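Local coordinates for protein DNA-3-methyladenine glycosidase II, putative (Deinococcus radiodurans, PDB 2YG9) that probably serves as an all-helical base excision DNA repair protein of the HhH-GPD superfamily, at residues A[21-26]-A[169-174]; A[40-45]-A[186-191]; A[84-89]-A[104-109]; A[97-102]-A[122-127]; A[162-167]-A[207-212]. All blocks are in the same frame, centred on the assembly; numbering follows the deposited sequence.

Interaction 1 of 5, residues A[21-26]-A[169-174]; sequences AVLPPL and RPDVFS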
# COMPACT_ATOMS: atom_id res chain seq x y z
N ALA A 21 -6.58 -3.03 17.93
CA ALA A 21 -7.26 -1.76 17.65
C ALA A 21 -6.52 -1.02 16.54
O ALA A 21 -5.28 -1.06 16.48
CB ALA A 21 -7.34 -0.88 18.88
N VAL A 22 -7.28 -0.35 15.69
CA VAL A 22 -6.73 0.39 14.58
C VAL A 22 -5.80 1.47 15.14
O VAL A 22 -6.18 2.24 16.03
CB VAL A 22 -7.85 1.05 13.73
CG1 VAL A 22 -7.30 1.62 12.45
CG2 VAL A 22 -8.93 0.04 13.43
N LEU A 23 -4.58 1.53 14.61
CA LEU A 23 -3.64 2.59 14.96
C LEU A 23 -3.79 3.76 13.99
O LEU A 23 -3.84 3.55 12.74
CB LEU A 23 -2.21 2.04 14.94
CG LEU A 23 -1.89 0.92 15.95
CD1 LEU A 23 -0.65 0.12 15.57
CD2 LEU A 23 -1.74 1.49 17.36
N PRO A 24 -3.88 5.00 14.52
CA PRO A 24 -4.02 6.13 13.62
C PRO A 24 -2.77 6.42 12.78
O PRO A 24 -1.65 6.13 13.21
CB PRO A 24 -4.32 7.30 14.57
CG PRO A 24 -3.69 6.93 15.84
CD PRO A 24 -3.88 5.43 15.93
N PRO A 25 -2.95 7.02 11.60
CA PRO A 25 -1.78 7.47 10.83
C PRO A 25 -0.91 8.41 11.64
O PRO A 25 -1.42 9.24 12.44
CB PRO A 25 -2.40 8.23 9.66
CG PRO A 25 -3.81 7.67 9.54
CD PRO A 25 -4.22 7.32 10.92
N LEU A 26 0.39 8.29 11.44
CA LEU A 26 1.33 9.21 12.03
C LEU A 26 1.10 10.59 11.43
O LEU A 26 0.78 10.73 10.24
CB LEU A 26 2.80 8.75 11.81
CG LEU A 26 3.19 7.33 12.17
CD1 LEU A 26 4.73 7.08 11.96
CD2 LEU A 26 2.80 7.01 13.59
N ARG A 169 -1.84 3.61 7.25
CA ARG A 169 -1.76 2.88 8.49
C ARG A 169 -0.31 2.67 8.88
O ARG A 169 0.52 2.41 8.02
CB ARG A 169 -2.48 1.58 8.37
CG ARG A 169 -3.89 1.79 7.99
CD ARG A 169 -4.75 0.96 8.75
NE ARG A 169 -6.18 1.25 8.53
CZ ARG A 169 -7.16 0.46 8.95
NH1 ARG A 169 -6.86 -0.70 9.54
NH2 ARG A 169 -8.42 0.77 8.74
N PRO A 170 0.01 2.84 10.18
CA PRO A 170 1.41 2.87 10.65
C PRO A 170 2.13 1.55 10.96
O PRO A 170 3.35 1.57 11.20
CB PRO A 170 1.28 3.66 11.94
CG PRO A 170 -0.00 3.15 12.50
CD PRO A 170 -0.92 3.08 11.31
N ASP A 171 1.44 0.42 10.95
CA ASP A 171 2.03 -0.76 11.51
C ASP A 171 1.92 -2.00 10.60
O ASP A 171 1.50 -3.09 11.02
CB ASP A 171 1.45 -1.04 12.91
CG ASP A 171 2.29 -2.02 13.67
OD1 ASP A 171 3.52 -2.11 13.42
OD2 ASP A 171 1.74 -2.74 14.51
N VAL A 172 2.31 -1.81 9.34
CA VAL A 172 2.18 -2.82 8.31
C VAL A 172 3.54 -3.29 7.80
O VAL A 172 4.26 -2.50 7.20
CB VAL A 172 1.41 -2.29 7.09
CG1 VAL A 172 1.25 -3.46 6.03
CG2 VAL A 172 0.01 -1.69 7.49
N PHE A 173 3.88 -4.54 8.03
CA PHE A 173 5.00 -5.17 7.37
C PHE A 173 4.44 -6.26 6.49
O PHE A 173 3.89 -7.22 6.99
CB PHE A 173 6.00 -5.77 8.35
CG PHE A 173 7.20 -6.41 7.68
CD1 PHE A 173 8.27 -5.64 7.26
CD2 PHE A 173 7.22 -7.76 7.41
CE1 PHE A 173 9.34 -6.22 6.58
CE2 PHE A 173 8.30 -8.34 6.79
CZ PHE A 173 9.35 -7.56 6.35
N SER A 174 4.61 -6.09 5.19
CA SER A 174 4.23 -7.04 4.18
C SER A 174 5.29 -8.14 3.98
O SER A 174 6.29 -7.95 3.31
CB SER A 174 3.93 -6.27 2.88
OG SER A 174 3.29 -7.09 1.92
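Pro-170 overlaps Leu-23 ring against side chain, its CG lying 3.5 Å from CB of Leu-23, which is closer than two carbons usually come. In this helical protein of the HhH-GPD superfamily neither partner is itself a helix: residues 169-174 belong to the connection between helix 156-166 and helix 178-187, and residues 21-26 lead up to helix 30-36. The proline ring meets the N-terminal loop atom by atom. Its CD sits 3.3 Å from the carbonyl O of Leu-23, its CG also reaches the carbonyl O of Pro-24, and its CB receives CD2 of Leu-26 at 4.0 Å. Leu-23 then carries the contact on to the next residue, with CD1 resting 3.6 Å from CB of Asp-171. The carboxylate of Asp-171 forms a salt bridge with Arg-204, while its CB and OD2 flank the leucine methyl. Arg-169 starts out directed away from the loop, but a bend in its chain at chi2 (-136°) is followed by a guanidinium that lies against Val-22. This group forms a salt bridge with Asp-141 and also bonds Gln-139 O, which would restrain its orientation. Val-22 CG1, held anti to the backbone N (chi1 -170°), stands 3.7 Å above the guanidinium plane of Arg-169, over its centre.

Interaction 2 of 5, residues A[40-45]-A[186-191]; sequences PVLAQV and RLYPGE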
# COMPACT_ATOMS: atom_id res chain seq x y z
N PRO A 40 19.90 -0.85 16.10
CA PRO A 40 21.07 -0.22 15.46
C PRO A 40 21.10 -0.30 13.92
O PRO A 40 21.65 0.58 13.28
CB PRO A 40 22.26 -0.95 16.10
CG PRO A 40 21.69 -2.07 16.87
CD PRO A 40 20.27 -1.79 17.17
N VAL A 41 20.47 -1.31 13.32
CA VAL A 41 20.39 -1.37 11.87
C VAL A 41 19.58 -0.19 11.34
O VAL A 41 20.05 0.56 10.46
CB VAL A 41 19.84 -2.74 11.37
CG1 VAL A 41 19.55 -2.71 9.82
CG2 VAL A 41 20.82 -3.83 11.72
N LEU A 42 18.39 0.01 11.90
CA LEU A 42 17.52 1.09 11.47
C LEU A 42 18.03 2.46 11.93
O LEU A 42 17.82 3.45 11.23
CB LEU A 42 16.06 0.85 11.88
CG LEU A 42 15.30 -0.29 11.20
CD1 LEU A 42 13.78 -0.12 11.44
CD2 LEU A 42 15.61 -0.37 9.67
N ALA A 43 18.76 2.53 13.05
CA ALA A 43 19.42 3.79 13.39
C ALA A 43 20.34 4.24 12.26
O ALA A 43 20.30 5.41 11.90
CB ALA A 43 20.20 3.68 14.71
N GLN A 44 21.11 3.32 11.70
CA GLN A 44 21.99 3.59 10.56
C GLN A 44 21.20 3.83 9.26
O GLN A 44 21.45 4.78 8.55
CB GLN A 44 22.95 2.40 10.30
CG GLN A 44 24.32 2.45 11.00
CD GLN A 44 25.50 1.90 10.12
OE1 GLN A 44 25.96 2.57 9.14
NE2 GLN A 44 26.04 0.75 10.52
N VAL A 45 20.24 2.96 8.97
CA VAL A 45 19.44 3.11 7.75
C VAL A 45 18.69 4.45 7.73
O VAL A 45 18.69 5.11 6.73
CB VAL A 45 18.48 1.93 7.54
CG1 VAL A 45 17.35 2.31 6.56
CG2 VAL A 45 19.26 0.68 7.08
N ARG A 186 19.31 -9.57 4.13
CA ARG A 186 20.61 -8.95 3.94
C ARG A 186 21.15 -8.28 5.23
O ARG A 186 22.33 -8.43 5.62
CB ARG A 186 20.46 -7.91 2.83
CG ARG A 186 21.72 -7.18 2.39
CD ARG A 186 22.59 -8.06 1.56
NE ARG A 186 22.01 -8.35 0.24
CZ ARG A 186 22.63 -9.06 -0.71
NH1 ARG A 186 23.84 -9.53 -0.47
NH2 ARG A 186 22.05 -9.28 -1.88
N LEU A 187 20.26 -7.56 5.89
CA LEU A 187 20.63 -6.75 7.03
C LEU A 187 20.59 -7.57 8.32
O LEU A 187 21.32 -7.28 9.25
CB LEU A 187 19.73 -5.49 7.07
CG LEU A 187 19.87 -4.48 5.92
CD1 LEU A 187 18.98 -3.23 6.10
CD2 LEU A 187 21.34 -4.06 5.77
N TYR A 188 19.78 -8.62 8.38
CA TYR A 188 19.68 -9.44 9.57
C TYR A 188 19.83 -10.94 9.24
O TYR A 188 18.93 -11.75 9.49
CB TYR A 188 18.34 -9.23 10.28
CG TYR A 188 17.95 -7.79 10.51
CD1 TYR A 188 17.39 -7.02 9.50
CD2 TYR A 188 18.10 -7.22 11.77
CE1 TYR A 188 16.98 -5.68 9.74
CE2 TYR A 188 17.74 -5.90 12.01
CZ TYR A 188 17.19 -5.13 10.98
OH TYR A 188 16.77 -3.85 11.27
N PRO A 189 20.98 -11.31 8.67
CA PRO A 189 21.23 -12.71 8.34
C PRO A 189 21.16 -13.66 9.55
O PRO A 189 21.73 -13.38 10.63
CB PRO A 189 22.65 -12.65 7.75
CG PRO A 189 23.25 -11.44 8.24
CD PRO A 189 22.13 -10.45 8.30
N GLY A 190 20.43 -14.76 9.40
CA GLY A 190 20.35 -15.75 10.47
C GLY A 190 19.39 -15.39 11.59
O GLY A 190 19.31 -16.11 12.61
N GLU A 191 18.64 -14.29 11.41
CA GLU A 191 17.67 -13.85 12.39
C GLU A 191 16.27 -14.16 11.88
O GLU A 191 16.04 -14.15 10.67
CB GLU A 191 17.82 -12.36 12.67
CG GLU A 191 19.10 -12.04 13.35
CD GLU A 191 19.24 -10.60 13.73
OE1 GLU A 191 18.46 -10.11 14.57
OE2 GLU A 191 20.18 -9.98 13.20
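Val-41, in the first turn of helix 40-49, faces Leu-187, the last residue of helix 178-187, with their CA atoms 7.2 Å apart. Immediately afterwards Tyr-188 leaves helical geometry and begins a type II turn that runs to Glu-191. Gly-190 takes the positive phi (79°) of such a turn, and Glu-191 N closes it with a bond to Tyr-188 O. The contact therefore joins the N-terminal helix 40-49, by its flank, to the end of helix 178-187 in the all-helical HhH-GPD family region. Val-41 and Tyr-188 reach toward each other tip to tip, and the phenol oxygen is where they meet: Tyr-188 OH lies 3.3 Å from Val-41 CB and equally near its CG1. The other methyl, Val-41 CG2, lies 3.7 Å from Tyr-188 CE2. Leu-42 approaches the same hydroxyl at about a right angle, its CG 3.9 Å from Tyr-188 OH. Leu-187, the residue before the tyrosine, puts its CD1 between two residues one helical turn apart, 3.8 Å from Val-41 CG1 and 4.0 Å from Val-45 CG2. Leu-187 continues onto Leu-211 of helix 204-219, and the C-terminal Leu-225 touches Val-41 and Val-45. The contact is thus apolar except for one phenol oxygen set among aliphatic carbons. That oxygen is satisfied by a hydrogen bond with Asp-39 OD2, while OD1 of the same carboxylate bonds the backbone N of Val-41, which implies that a single acid secures both the tyrosine tip and the start of the helix it touches.

Interaction 3 of 5, residues A[84-89]-A[104-109]; sequences GRLEGL and DDLRGV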
# COMPACT_ATOMS: atom_id res chain seq x y z
N GLY A 84 -6.38 8.91 -15.35
CA GLY A 84 -7.03 10.09 -15.89
C GLY A 84 -8.11 9.71 -16.87
O GLY A 84 -9.15 10.33 -16.90
N ARG A 85 -7.89 8.68 -17.67
CA ARG A 85 -8.97 8.19 -18.56
C ARG A 85 -10.17 7.58 -17.80
O ARG A 85 -11.34 7.73 -18.22
CB ARG A 85 -8.43 7.22 -19.59
CG ARG A 85 -7.45 7.87 -20.49
CD ARG A 85 -7.14 7.03 -21.72
NE ARG A 85 -6.34 5.87 -21.38
CZ ARG A 85 -5.02 5.87 -21.28
NH1 ARG A 85 -4.33 6.99 -21.44
NH2 ARG A 85 -4.38 4.73 -21.02
N LEU A 86 -9.89 6.91 -16.68
CA LEU A 86 -10.95 6.45 -15.79
C LEU A 86 -11.76 7.61 -15.22
O LEU A 86 -13.00 7.58 -15.24
CB LEU A 86 -10.38 5.56 -14.66
CG LEU A 86 -9.89 4.18 -15.16
CD1 LEU A 86 -9.11 3.51 -14.07
CD2 LEU A 86 -11.01 3.25 -15.72
N GLU A 87 -11.05 8.61 -14.70
CA GLU A 87 -11.64 9.87 -14.23
C GLU A 87 -12.51 10.55 -15.27
O GLU A 87 -13.44 11.26 -14.94
CB GLU A 87 -10.53 10.86 -13.79
CG GLU A 87 -9.84 10.46 -12.49
CD GLU A 87 -8.81 11.48 -12.04
OE1 GLU A 87 -7.93 11.83 -12.84
OE2 GLU A 87 -8.88 11.93 -10.89
N GLY A 88 -12.22 10.30 -16.53
CA GLY A 88 -12.91 10.93 -17.64
C GLY A 88 -14.14 10.19 -18.09
O GLY A 88 -14.94 10.71 -18.87
N LEU A 89 -14.32 8.97 -17.60
CA LEU A 89 -15.56 8.25 -17.86
C LEU A 89 -16.69 8.97 -17.15
O LEU A 89 -16.46 9.68 -16.14
CB LEU A 89 -15.47 6.80 -17.35
CG LEU A 89 -14.47 5.87 -18.05
CD1 LEU A 89 -14.33 4.58 -17.25
CD2 LEU A 89 -14.91 5.61 -19.47
N ASP A 104 -16.28 -3.38 -22.11
CA ASP A 104 -15.63 -3.00 -23.35
C ASP A 104 -15.07 -1.59 -23.27
O ASP A 104 -13.98 -1.34 -23.77
CB ASP A 104 -16.57 -3.17 -24.55
CG ASP A 104 -16.82 -4.62 -24.87
OD1 ASP A 104 -16.12 -5.54 -24.30
OD2 ASP A 104 -17.74 -4.86 -25.68
N ASP A 105 -15.78 -0.68 -22.61
CA ASP A 105 -15.26 0.66 -22.42
C ASP A 105 -14.15 0.72 -21.37
O ASP A 105 -13.25 1.54 -21.49
CB ASP A 105 -16.40 1.66 -22.14
CG ASP A 105 -17.31 1.86 -23.38
OD1 ASP A 105 -16.89 1.52 -24.52
OD2 ASP A 105 -18.45 2.32 -23.22
N LEU A 106 -14.19 -0.14 -20.34
CA LEU A 106 -13.07 -0.21 -19.40
C LEU A 106 -11.83 -0.80 -20.05
O LEU A 106 -10.73 -0.32 -19.84
CB LEU A 106 -13.43 -1.01 -18.17
CG LEU A 106 -14.54 -0.36 -17.33
CD1 LEU A 106 -15.03 -1.33 -16.29
CD2 LEU A 106 -14.04 0.97 -16.70
N ARG A 107 -12.00 -1.83 -20.88
CA ARG A 107 -10.89 -2.29 -21.72
C ARG A 107 -10.37 -1.16 -22.58
O ARG A 107 -9.16 -0.98 -22.74
CB ARG A 107 -11.34 -3.43 -22.63
CG ARG A 107 -11.31 -4.74 -21.98
CD ARG A 107 -9.85 -5.22 -21.80
NE ARG A 107 -9.28 -5.89 -22.97
CZ ARG A 107 -7.97 -6.01 -23.22
NH1 ARG A 107 -7.07 -5.41 -22.44
NH2 ARG A 107 -7.54 -6.72 -24.26
N GLY A 108 -11.31 -0.42 -23.11
CA GLY A 108 -11.07 0.73 -23.99
C GLY A 108 -10.17 1.80 -23.44
O GLY A 108 -9.48 2.47 -24.20
N VAL A 109 -10.12 1.93 -22.12
CA VAL A 109 -9.23 2.92 -21.54
C VAL A 109 -7.84 2.38 -21.44
O VAL A 109 -6.95 3.11 -21.09
CB VAL A 109 -9.70 3.45 -20.11
CG1 VAL A 109 -11.05 4.12 -20.23
CG2 VAL A 109 -9.64 2.33 -19.03
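Helix 76-87 and the short helix 103-108, two elements of the HhH-GPD family region, meet near their C-terminal ends through Arg-85 and Val-109. Arg-85 grips one carbonyl oxygen side-on with two nitrogens: NE lies 2.8 Å from Val-109 O, with an N-H...O angle of 155°, and NH2 lies 3.0 Å from the same atom. The oxygen sits in the guanidinium plane, which suits both donors. A bend at chi3 (-72°) places NE for this grip. Since the acceptor follows a helix, the positive group would also favourably face that helix's C-terminal end. Beside the polar clasp runs an apolar layer. CD2 of Leu-86 touches Val-109 CG2 at 3.7 Å and Leu-106 CD2 at 3.9 Å, crossing both side chains at about a right angle. Leu-89 CD1 adds a second methyl to Leu-106 CD2, again at 3.7 Å, so that one leucine methyl is met by two others. Around this pair the other helices close in: Leu-86 packs on Val-66 and Ala-70 of helix 61-71, and Leu-106 on Val-116 and Gln-120 of helix 113-127.

Interaction 4 of 5, residues A[97-102]-A[122-127]; sequences ALLKVS and AAAAAV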
# COMPACT_ATOMS: atom_id res chain seq x y z
N ALA A 97 -20.99 4.73 -10.64
CA ALA A 97 -20.70 5.20 -11.98
C ALA A 97 -19.92 4.16 -12.78
O ALA A 97 -20.27 3.86 -13.94
CB ALA A 97 -19.94 6.56 -11.91
N LEU A 98 -18.91 3.55 -12.17
CA LEU A 98 -18.08 2.54 -12.85
C LEU A 98 -18.86 1.28 -13.27
O LEU A 98 -18.48 0.61 -14.22
CB LEU A 98 -16.89 2.14 -11.98
CG LEU A 98 -15.79 3.18 -11.95
CD1 LEU A 98 -14.70 2.84 -10.94
CD2 LEU A 98 -15.23 3.32 -13.33
N LEU A 99 -19.90 0.95 -12.53
CA LEU A 99 -20.81 -0.14 -12.90
C LEU A 99 -21.72 0.16 -14.10
O LEU A 99 -22.34 -0.74 -14.67
CB LEU A 99 -21.64 -0.54 -11.69
CG LEU A 99 -20.86 -1.18 -10.54
CD1 LEU A 99 -21.79 -1.49 -9.34
CD2 LEU A 99 -20.13 -2.43 -11.03
N LYS A 100 -21.79 1.41 -14.52
CA LYS A 100 -22.59 1.76 -15.67
C LYS A 100 -21.73 1.85 -16.94
O LYS A 100 -22.22 2.03 -18.04
CB LYS A 100 -23.31 3.07 -15.40
CG LYS A 100 -24.37 2.98 -14.35
CD LYS A 100 -25.07 4.34 -14.26
CE LYS A 100 -25.76 4.49 -12.95
NZ LYS A 100 -26.87 3.52 -12.93
N VAL A 101 -20.43 1.73 -16.75
CA VAL A 101 -19.49 1.65 -17.85
C VAL A 101 -19.37 0.18 -18.26
O VAL A 101 -19.31 -0.70 -17.40
CB VAL A 101 -18.15 2.23 -17.39
CG1 VAL A 101 -17.15 2.18 -18.49
CG2 VAL A 101 -18.38 3.67 -16.91
N SER A 102 -19.40 -0.11 -19.55
CA SER A 102 -19.35 -1.49 -20.01
C SER A 102 -17.92 -2.05 -19.82
O SER A 102 -16.97 -1.28 -19.74
CB SER A 102 -19.73 -1.55 -21.48
OG SER A 102 -18.83 -0.79 -22.26
N ALA A 122 -14.52 -4.54 -7.35
CA ALA A 122 -14.39 -3.52 -6.27
C ALA A 122 -15.59 -2.57 -6.28
O ALA A 122 -16.14 -2.27 -5.22
CB ALA A 122 -13.08 -2.74 -6.42
N ALA A 123 -16.01 -2.11 -7.47
CA ALA A 123 -17.22 -1.24 -7.54
C ALA A 123 -18.45 -1.99 -7.00
O ALA A 123 -19.23 -1.43 -6.26
CB ALA A 123 -17.47 -0.75 -8.97
N ALA A 124 -18.61 -3.25 -7.38
CA ALA A 124 -19.74 -4.09 -7.00
C ALA A 124 -19.74 -4.32 -5.52
O ALA A 124 -20.78 -4.27 -4.89
CB ALA A 124 -19.71 -5.45 -7.78
N ALA A 125 -18.56 -4.45 -4.93
CA ALA A 125 -18.42 -4.68 -3.50
C ALA A 125 -18.82 -3.42 -2.71
O ALA A 125 -19.42 -3.52 -1.64
CB ALA A 125 -16.97 -5.16 -3.18
N ALA A 126 -18.52 -2.26 -3.28
CA ALA A 126 -18.88 -0.97 -2.68
C ALA A 126 -20.40 -0.75 -2.73
O ALA A 126 -21.00 -0.36 -1.72
CB ALA A 126 -18.12 0.17 -3.39
N VAL A 127 -21.05 -1.03 -3.86
CA VAL A 127 -22.47 -0.72 -4.00
C VAL A 127 -23.33 -1.74 -3.24
O VAL A 127 -24.42 -1.40 -2.78
CB VAL A 127 -22.90 -0.58 -5.46
CG1 VAL A 127 -22.00 0.49 -6.14
CG2 VAL A 127 -22.89 -1.89 -6.19
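Leu-99 packs against Ala-123 and Val-127 in a purely apolar contact at the edge of the protein, where the chain leaving helix 95-98 lies beside the last turns of helix 113-127. The two branches of the leucine do most of the work. CD2 of Leu-99 rests 3.8 Å from Ala-123 CB and 4.0 Å from the backbone N of Ala-124, a near approach to the main chain that the small alanine side chains permit. CD1 goes to the next turn: with chi2 at 178° it extends anti to CA and meets Val-127 CG2 tip to tip at 3.4 Å, tighter than carbons usually pack. Ala-123 and Val-127 stand four residues apart, on the same flank of an unbroken helix whose bond from Val-127 N to Ala-123 O joins the two turns. Both segments belong to the all-helical HhH-GPD family region, where the alanine-rich end of helix 113-127 takes up the leucine. Leu-98 contributes more modestly, its CB 4.2 Å from Ala-123 CB. Deeper in the protein Phe-62 of helix 61-71 lies against both Leu-98 and Ala-123, while Pro-95 touches Val-127 from the start of helix 95-98. Val-127 keeps CG2 in the crowded position between its backbone N and carbonyl carbon (chi1 -55° for CG1), and it is this methyl that abuts Leu-99.

Interaction 5 of 5, residues A[162-167]-A[207-212]; sequences FLLFAL and ASRYLW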
# COMPACT_ATOMS: atom_id res chain seq x y z
N PHE A 162 -2.03 -1.10 0.08
CA PHE A 162 -3.16 -0.16 0.16
C PHE A 162 -3.34 0.44 1.58
O PHE A 162 -3.51 1.66 1.78
CB PHE A 162 -4.42 -0.86 -0.35
CG PHE A 162 -5.68 -0.03 -0.27
CD1 PHE A 162 -5.90 1.01 -1.15
CD2 PHE A 162 -6.60 -0.26 0.72
CE1 PHE A 162 -7.06 1.80 -1.05
CE2 PHE A 162 -7.76 0.51 0.81
CZ PHE A 162 -8.00 1.50 -0.08
N LEU A 163 -3.31 -0.42 2.57
CA LEU A 163 -3.30 0.03 3.96
C LEU A 163 -2.15 0.99 4.25
O LEU A 163 -2.36 2.06 4.85
CB LEU A 163 -3.20 -1.18 4.91
CG LEU A 163 -4.49 -1.81 5.44
CD1 LEU A 163 -5.41 -2.20 4.33
CD2 LEU A 163 -4.11 -3.01 6.29
N LEU A 164 -0.94 0.62 3.81
CA LEU A 164 0.25 1.40 4.11
C LEU A 164 0.27 2.73 3.37
O LEU A 164 0.40 3.80 3.98
CB LEU A 164 1.51 0.58 3.86
CG LEU A 164 2.89 1.05 4.37
CD1 LEU A 164 3.81 -0.18 4.30
CD2 LEU A 164 3.49 2.24 3.57
N PHE A 165 0.09 2.68 2.05
CA PHE A 165 0.21 3.85 1.24
C PHE A 165 -1.08 4.65 1.07
O PHE A 165 -0.99 5.88 1.02
CB PHE A 165 0.82 3.56 -0.12
CG PHE A 165 2.25 3.18 -0.06
CD1 PHE A 165 3.24 4.14 0.13
CD2 PHE A 165 2.62 1.86 -0.19
CE1 PHE A 165 4.59 3.78 0.16
CE2 PHE A 165 3.96 1.50 -0.17
CZ PHE A 165 4.93 2.46 0.03
N ALA A 166 -2.24 4.02 0.97
CA ALA A 166 -3.49 4.82 0.75
C ALA A 166 -4.09 5.26 2.08
O ALA A 166 -4.39 6.45 2.30
CB ALA A 166 -4.53 4.03 -0.07
N LEU A 167 -4.22 4.31 2.99
CA LEU A 167 -4.87 4.56 4.25
C LEU A 167 -3.86 5.10 5.28
O LEU A 167 -4.28 5.53 6.35
CB LEU A 167 -5.56 3.29 4.77
CG LEU A 167 -6.56 2.63 3.81
CD1 LEU A 167 -7.37 1.54 4.48
CD2 LEU A 167 -7.45 3.68 3.11
N ALA A 207 9.22 1.63 9.04
CA ALA A 207 10.38 0.72 8.93
C ALA A 207 10.40 0.15 7.51
O ALA A 207 11.40 0.18 6.88
CB ALA A 207 10.29 -0.40 9.91
N SER A 208 9.25 -0.36 7.05
CA SER A 208 9.12 -0.87 5.68
C SER A 208 9.56 0.20 4.64
O SER A 208 10.35 -0.09 3.74
CB SER A 208 7.67 -1.30 5.43
OG SER A 208 7.35 -2.48 6.12
N ARG A 209 9.07 1.42 4.78
CA ARG A 209 9.44 2.50 3.88
C ARG A 209 10.95 2.80 3.90
O ARG A 209 11.56 3.09 2.84
CB ARG A 209 8.61 3.75 4.18
CG ARG A 209 7.13 3.56 3.82
CD ARG A 209 6.32 4.80 4.20
NE ARG A 209 6.77 5.98 3.44
CZ ARG A 209 6.63 7.26 3.81
NH1 ARG A 209 6.11 7.59 4.98
NH2 ARG A 209 7.09 8.21 3.02
N TYR A 210 11.56 2.70 5.08
CA TYR A 210 13.02 2.84 5.17
C TYR A 210 13.77 1.68 4.54
O TYR A 210 14.82 1.89 3.95
CB TYR A 210 13.48 3.09 6.63
CG TYR A 210 13.45 4.56 7.01
CD1 TYR A 210 14.35 5.47 6.43
CD2 TYR A 210 12.52 5.04 7.89
CE1 TYR A 210 14.31 6.84 6.75
CE2 TYR A 210 12.47 6.41 8.21
CZ TYR A 210 13.37 7.30 7.64
OH TYR A 210 13.28 8.64 8.00
N LEU A 211 13.27 0.45 4.65
CA LEU A 211 13.88 -0.65 3.88
C LEU A 211 13.84 -0.42 2.36
O LEU A 211 14.85 -0.68 1.64
CB LEU A 211 13.24 -1.99 4.24
CG LEU A 211 13.55 -2.59 5.62
CD1 LEU A 211 12.81 -3.91 5.76
CD2 LEU A 211 15.06 -2.76 5.83
N TRP A 212 12.71 0.05 1.84
CA TRP A 212 12.62 0.34 0.41
C TRP A 212 13.54 1.52 0.07
O TRP A 212 14.17 1.56 -1.01
CB TRP A 212 11.18 0.66 -0.01
CG TRP A 212 10.23 -0.53 -0.04
CD1 TRP A 212 10.47 -1.74 -0.60
CD2 TRP A 212 8.91 -0.60 0.52
NE1 TRP A 212 9.37 -2.55 -0.46
CE2 TRP A 212 8.40 -1.88 0.23
CE3 TRP A 212 8.09 0.32 1.19
CZ2 TRP A 212 7.11 -2.29 0.62
CZ3 TRP A 212 6.81 -0.10 1.59
CH2 TRP A 212 6.35 -1.39 1.31
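Leu-164 sets out from helix 156-166 with its CB directed toward Ser-208, Arg-209 and Trp-212 of helix 204-219. Its CG stands anti to the backbone N (chi1 -167°), and the two methyls divide from there. CD1 of Leu-164 comes to the edge of the indole, near its plane, 4.0 Å from Trp-212 CZ3, and also lies 4.2 Å from Ser-208 CB. CD2 of Leu-164 touches the aliphatic stem of Arg-209, 3.9 Å from its CD, and the same methyl stands 3.6 Å above the ring centre of Phe-165, its neighbour in sequence. Phe-165 reaches Trp-212 tip to tip: CZ of Phe-165 is 3.5 Å from CZ3 of Trp-212. The planes of the two rings lie at 29°, yet their six-membered rings are slid so far apart that they barely overlap, with centroids separated by 5.6 Å. The short helical segments 162-166 and 207-212 run nearly perpendicular, at 82°, their axes 12.1 Å apart at closest approach, so long side chains span the gap. In this family helix 156-166 is probably the second helix of the helix-hairpin-helix motif, and it contains a wider pi-type turn in which Phe-162 O accepts from both Ala-166 N and Leu-167 N. The polar tips are committed to partners beyond the contact, Trp-212 NE1 to Asp-177 OD1 and Arg-209 NH2 to Pro-53 O. What remains is carbon against carbon, which implies that shape and dispersion govern this contact, while the outer bonds would help to fix the indole and the guanidinium end.

In the fold
The five contacts fall into two groups. Interactions 3 and 4, with centres 13 Å apart, share one corner of the family region and touch through Leu-89, Leu-98, Val-101 and Leu-106. Interactions 1, 2 and 5 gather in the other part: 1 and 5 have centres 9 Å apart and touch, while the centres of 2 and 5 are 18 Å apart and 2 meets helix 204-219 too. The centres of interactions 2 and 4 are 45 Å apart, on opposite sides of the chain's centre. Along the sequence, the early segments 21-26 and 40-45 pair with residues beyond position 168, enclosing interactions 3 and 4. The N-terminal part thereby joins the later helices, whereas 3 and 4 close locally.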